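Local coordinates for acetylxylan esterase / glucomannan deacetylase (Cellvibrio japonicus, PDB 2W9X) that removes acetyl groups from plant cell-wall polysaccharides, deacetylating xylan and, with a large preference, glucomannan, at the interface of chains A and B. Coordinates in Å, arbitrary orientation; residue numbers count along the deposited sequence, not the author numbering. Chains: chain A/B, Putative acetyl xylan esterase.

Contact 1: the interface of chains A and B. Residues chain A 303, 307, 310-311; chain B 303, 307.
A:Lys307 lays its methylene chain against the carboxylate end of B:Glu303, and B:Lys307 does the same to A:Glu303, in a two-fold pairing of helix 300-314 with its copy that shows how charged residues can pack through their carbon atoms. The packed part is this pair of Lys-Glu crossings. CG of A:Lys307 lies 4.0 Å from the carboxylate carbon CD of B:Glu303, and in the twin CG of B:Lys307 comes to 3.9 Å from CD of A:Glu303. Each glutamate has CG anti to its backbone N (chi1 178° in B:Glu303), which sends its extended chain across the partner lysine. Both lysines are stretched out beyond CG, and CE of A:Lys307 and CE of B:Lys307 approach to 4.1 Å where the two chains cross. Away from the lysine tips, the methyl CB of A:Ala310 faces CA of B:Glu303.

Towards the lysine tips the contact is looser. NZ of A:Lys307 stays 4.7 Å from OE2 of B:Glu303, too far for a salt bridge, although the opposite charges may still attract at that range. NZ of A:Lys307 and NZ of B:Lys307 are 5.8 Å apart, a separation that would soften the repulsion if both are charged. At the other end of the B:Glu303 carboxylate, water 1 enters the join: it sits 2.9 Å from OE1 of B:Glu303 and 2.8 Å from the backbone O of A:Lys307.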
ATOM      1  N   GLU A 303       1.869 -11.275  -9.218  1.00 39.85           N
ATOM      2  CA  GLU A 303       2.874 -11.732  -8.256  1.00 39.69           C
ATOM      3  C   GLU A 303       4.245 -11.126  -8.493  1.00 39.56           C
ATOM      4  O   GLU A 303       4.924 -10.755  -7.520  1.00 38.75           O
ATOM      5  CB  GLU A 303       2.988 -13.267  -8.183  1.00 40.36           C
ATOM      6  CG  GLU A 303       4.125 -13.696  -7.236  1.00 41.15           C
ATOM      7  CD  GLU A 303       4.000 -15.115  -6.733  1.00 44.61           C
ATOM      8  OE1 GLU A 303       2.942 -15.479  -6.187  1.00 48.60           O
ATOM      9  OE2 GLU A 303       4.980 -15.852  -6.850  1.00 44.69           O
ATOM     10  N   LYS A 307       6.535  -8.548  -5.978  1.00 37.84           N
ATOM     11  CA  LYS A 307       7.973  -8.644  -5.716  1.00 38.36           C
ATOM     12  C   LYS A 307       8.691  -7.314  -6.004  1.00 37.62           C
ATOM     13  O   LYS A 307       9.583  -6.904  -5.231  1.00 37.39           O
ATOM     14  CB  LYS A 307       8.608  -9.731  -6.575  1.00 37.72           C
ATOM     15  CG  LYS A 307       8.176 -11.153  -6.273  1.00 40.05           C
ATOM     16  CD  LYS A 307       8.863 -12.062  -7.295  1.00 40.74           C
ATOM     17  CE  LYS A 307       8.402 -13.526  -7.243  1.00 43.63           C
ATOM     18  NZ  LYS A 307       9.026 -14.213  -8.426  1.00 41.64           N
ATOM     19  N   ALA A 310       7.824  -4.868  -3.157  1.00 36.94           N
ATOM     20  CA  ALA A 310       8.584  -5.255  -1.947  1.00 36.84           C
ATOM     21  C   ALA A 310      10.073  -4.852  -2.048  1.00 37.18           C
ATOM     22  O   ALA A 310      10.682  -4.376  -1.087  1.00 37.42           O
ATOM     23  CB  ALA A 310       8.461  -6.749  -1.725  1.00 36.76           C
ATOM     24  N   GLN A 311      10.642  -5.024  -3.230  1.00 36.86           N
ATOM     25  CA  GLN A 311      12.053  -4.803  -3.430  1.00 38.12           C
ATOM     26  C   GLN A 311      12.371  -3.326  -3.446  1.00 37.17           C
ATOM     27  O   GLN A 311      13.404  -2.900  -2.943  1.00 36.59           O
ATOM     28  CB  GLN A 311      12.473  -5.421  -4.746  1.00 38.64           C
ATOM     29  CG  GLN A 311      13.933  -5.633  -4.849  1.00 43.11           C
ATOM     30  CD  GLN A 311      14.248  -6.747  -5.816  1.00 48.38           C
ATOM     31  OE1 GLN A 311      13.766  -7.883  -5.655  1.00 51.15           O
ATOM     32  NE2 GLN A 311      15.083  -6.445  -6.816  1.00 48.42           N
TER
ATOM     33  N   GLU B 303       9.988  -9.959   0.516  1.00 37.52           N
ATOM     34  CA  GLU B 303       9.535 -10.566  -0.732  1.00 38.17           C
ATOM     35  C   GLU B 303       8.282 -11.430  -0.577  1.00 38.59           C
ATOM     36  O   GLU B 303       7.381 -11.358  -1.424  1.00 37.82           O
ATOM     37  CB  GLU B 303      10.640 -11.367  -1.441  1.00 38.40           C
ATOM     38  CG  GLU B 303      10.059 -12.019  -2.741  1.00 41.56           C
ATOM     39  CD  GLU B 303      11.090 -12.304  -3.809  1.00 46.47           C
ATOM     40  OE1 GLU B 303      11.815 -11.367  -4.230  1.00 48.70           O
ATOM     41  OE2 GLU B 303      11.157 -13.468  -4.248  1.00 48.29           O
ATOM     42  N   LYS B 307       4.273 -10.944  -2.142  1.00 39.01           N
ATOM     43  CA  LYS B 307       3.453 -11.975  -2.800  1.00 39.56           C
ATOM     44  C   LYS B 307       2.074 -12.067  -2.137  1.00 38.89           C
ATOM     45  O   LYS B 307       1.064 -12.261  -2.823  1.00 38.48           O
ATOM     46  CB  LYS B 307       4.121 -13.346  -2.722  1.00 38.90           C
ATOM     47  CG  LYS B 307       5.459 -13.523  -3.462  1.00 41.64           C
ATOM     48  CD  LYS B 307       5.967 -14.965  -3.201  1.00 40.59           C
ATOM     49  CE  LYS B 307       7.425 -15.198  -3.600  1.00 43.16           C
ATOM     50  NZ  LYS B 307       7.876 -16.594  -3.210  1.00 43.53           N
TER
HETATM   51  O   HOH W   1      10.895  -8.697  -3.466  1.00 43.30           O

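Contact 2: the interface of chains A and B. Residues chain A 313-316, 318; chain B 295, 324, 326.
This is a homodimer-type interface in the deposited assembly, pairing the end of helix 300-314 and its following glycine loop in one esterase with strand 320-325 and the loop beyond it in the other; whether it forms in solution the structure alone does not show. The enzyme belongs to carbohydrate esterase family 2, and these elements lie in its GDSL-like hydrolase region. B:Lys326 reaches over the glycine run A:Gly314 to A:Gly316, its chain bent at chi3 and chi4 (63° and 48°) to bring the ammonium NZ to the carbonyl O of A:Gly314 at 2.8 Å. That donor stands 28° off the carbonyl plane. NZ is also tied within its own chain by a salt bridge to B:Asp295, whose OD2 offers its anti lone pair, which probably helps to aim the amine at the helix end. Behind the tip, CD of B:Lys326 packs 3.6 Å from CA of A:Gly316 and meets the A:His318 ring on its CE1 and NE2 side.

B:Val324 spreads its methyls over the helix end: CG2 touches CB of A:Lys313 at 3.7 Å, while CG1 lies over CA of A:Gly314. Water 2 joins ND1 of the A:His318 imidazole (2.7 Å) to the backbone N of B:Val324. Within chain A, NZ of A:Lys313 donates to the carbonyl O of A:His318 in its plane, on a lone pair, at 2.9 Å.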
ATOM      1  N   LYS A 313      10.549  -0.942  -1.844  1.00 34.83           N
ATOM      2  CA  LYS A 313      10.468  -0.538  -0.437  1.00 34.55           C
ATOM      3  C   LYS A 313      11.675  -1.020   0.386  1.00 34.29           C
ATOM      4  O   LYS A 313      12.184  -0.282   1.223  1.00 35.35           O
ATOM      5  CB  LYS A 313       9.165  -1.028   0.196  1.00 34.48           C
ATOM      6  CG  LYS A 313       7.890  -0.373  -0.334  1.00 35.26           C
ATOM      7  CD  LYS A 313       6.663  -1.190   0.139  1.00 33.82           C
ATOM      8  CE  LYS A 313       5.353  -0.506  -0.269  1.00 33.05           C
ATOM      9  NZ  LYS A 313       5.298   0.893   0.269  1.00 38.23           N
ATOM     10  N   GLY A 314      12.141  -2.242   0.140  1.00 34.14           N
ATOM     11  CA  GLY A 314      13.313  -2.791   0.821  1.00 34.21           C
ATOM     12  C   GLY A 314      14.560  -1.956   0.548  1.00 35.38           C
ATOM     13  O   GLY A 314      15.452  -1.868   1.395  1.00 35.35           O
ATOM     14  N   GLY A 315      14.608  -1.342  -0.637  1.00 35.78           N
ATOM     15  CA  GLY A 315      15.716  -0.482  -1.053  1.00 36.54           C
ATOM     16  C   GLY A 315      15.591   0.955  -0.568  1.00 36.40           C
ATOM     17  O   GLY A 315      16.525   1.746  -0.716  1.00 37.13           O
ATOM     18  N   GLY A 316      14.462   1.298   0.046  1.00 36.56           N
ATOM     19  CA  GLY A 316      14.285   2.655   0.611  1.00 36.44           C
ATOM     20  C   GLY A 316      13.322   3.553  -0.152  1.00 37.22           C
ATOM     21  O   GLY A 316      13.112   4.705   0.224  1.00 36.82           O
ATOM     22  N   HIS A 318       9.762   4.073  -0.827  1.00 38.69           N
ATOM     23  CA  HIS A 318       8.561   3.593  -0.170  1.00 38.92           C
ATOM     24  C   HIS A 318       7.260   4.083  -0.820  1.00 39.25           C
ATOM     25  O   HIS A 318       6.203   3.482  -0.619  1.00 39.31           O
ATOM     26  CB  HIS A 318       8.594   3.947   1.324  1.00 39.43           C
ATOM     27  CG  HIS A 318       9.796   3.411   2.064  1.00 39.82           C
ATOM     28  ND1 HIS A 318       9.985   2.066   2.327  1.00 38.37           N
ATOM     29  CD2 HIS A 318      10.860   4.057   2.616  1.00 41.12           C
ATOM     30  CE1 HIS A 318      11.114   1.909   2.995  1.00 40.51           C
ATOM     31  NE2 HIS A 318      11.659   3.101   3.195  1.00 39.77           N
TER
ATOM     32  N   ASP B 295      13.716  -5.007   6.497  1.00 37.83           N
ATOM     33  CA  ASP B 295      14.527  -5.194   5.310  1.00 38.15           C
ATOM     34  C   ASP B 295      15.615  -6.249   5.581  1.00 38.56           C
ATOM     35  O   ASP B 295      16.654  -6.250   4.941  1.00 38.62           O
ATOM     36  CB  ASP B 295      15.166  -3.857   4.891  1.00 37.85           C
ATOM     37  CG  ASP B 295      16.121  -3.260   5.975  1.00 38.26           C
ATOM     38  OD1 ASP B 295      16.204  -3.771   7.105  1.00 37.55           O
ATOM     39  OD2 ASP B 295      16.767  -2.240   5.683  1.00 37.73           O
ATOM     40  N   VAL B 324       7.872  -1.669   4.592  1.00 37.68           N
ATOM     41  CA  VAL B 324       9.177  -2.274   4.890  1.00 37.62           C
ATOM     42  C   VAL B 324       9.998  -1.262   5.676  1.00 38.08           C
ATOM     43  O   VAL B 324      10.285  -0.153   5.175  1.00 37.87           O
ATOM     44  CB  VAL B 324       9.936  -2.684   3.619  1.00 36.85           C
ATOM     45  CG1 VAL B 324      11.276  -3.290   3.988  1.00 39.12           C
ATOM     46  CG2 VAL B 324       9.086  -3.643   2.781  1.00 35.20           C
ATOM     47  N   LYS B 326      13.355   0.158   7.854  1.00 38.03           N
ATOM     48  CA  LYS B 326      14.802   0.180   7.638  1.00 38.90           C
ATOM     49  C   LYS B 326      15.473   1.081   8.677  1.00 38.72           C
ATOM     50  O   LYS B 326      14.831   1.971   9.253  1.00 37.80           O
ATOM     51  CB  LYS B 326      15.130   0.761   6.247  1.00 38.91           C
ATOM     52  CG  LYS B 326      14.412   0.100   5.046  1.00 39.52           C
ATOM     53  CD  LYS B 326      14.711   0.873   3.763  1.00 39.49           C
ATOM     54  CE  LYS B 326      16.216   0.861   3.387  1.00 40.08           C
ATOM     55  NZ  LYS B 326      16.750  -0.526   3.464  1.00 40.73           N
TER
HETATM   56  O   HOH W   2       7.714   0.745   2.800  1.00 23.36           O

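Contact 1 and contact 2 lie about 11 Å apart, centre to centre, on one continuous two-fold interface, and helix 300-314 of chain A runs through both. Its body meets the same helix of chain B in contact 1, whereas its end, with the loop that follows, meets a strand and loop in contact 2. Symmetry repeats contact 2 with the chains exchanged, so that side-chain packing along the helices is joined by polar anchoring at their ends. Both centres are far from the nucleophile A:Ser151, about 23 Å and 30 Å, so neither acts in catalysis directly; they would pair the subunits if the dimer forms in solution.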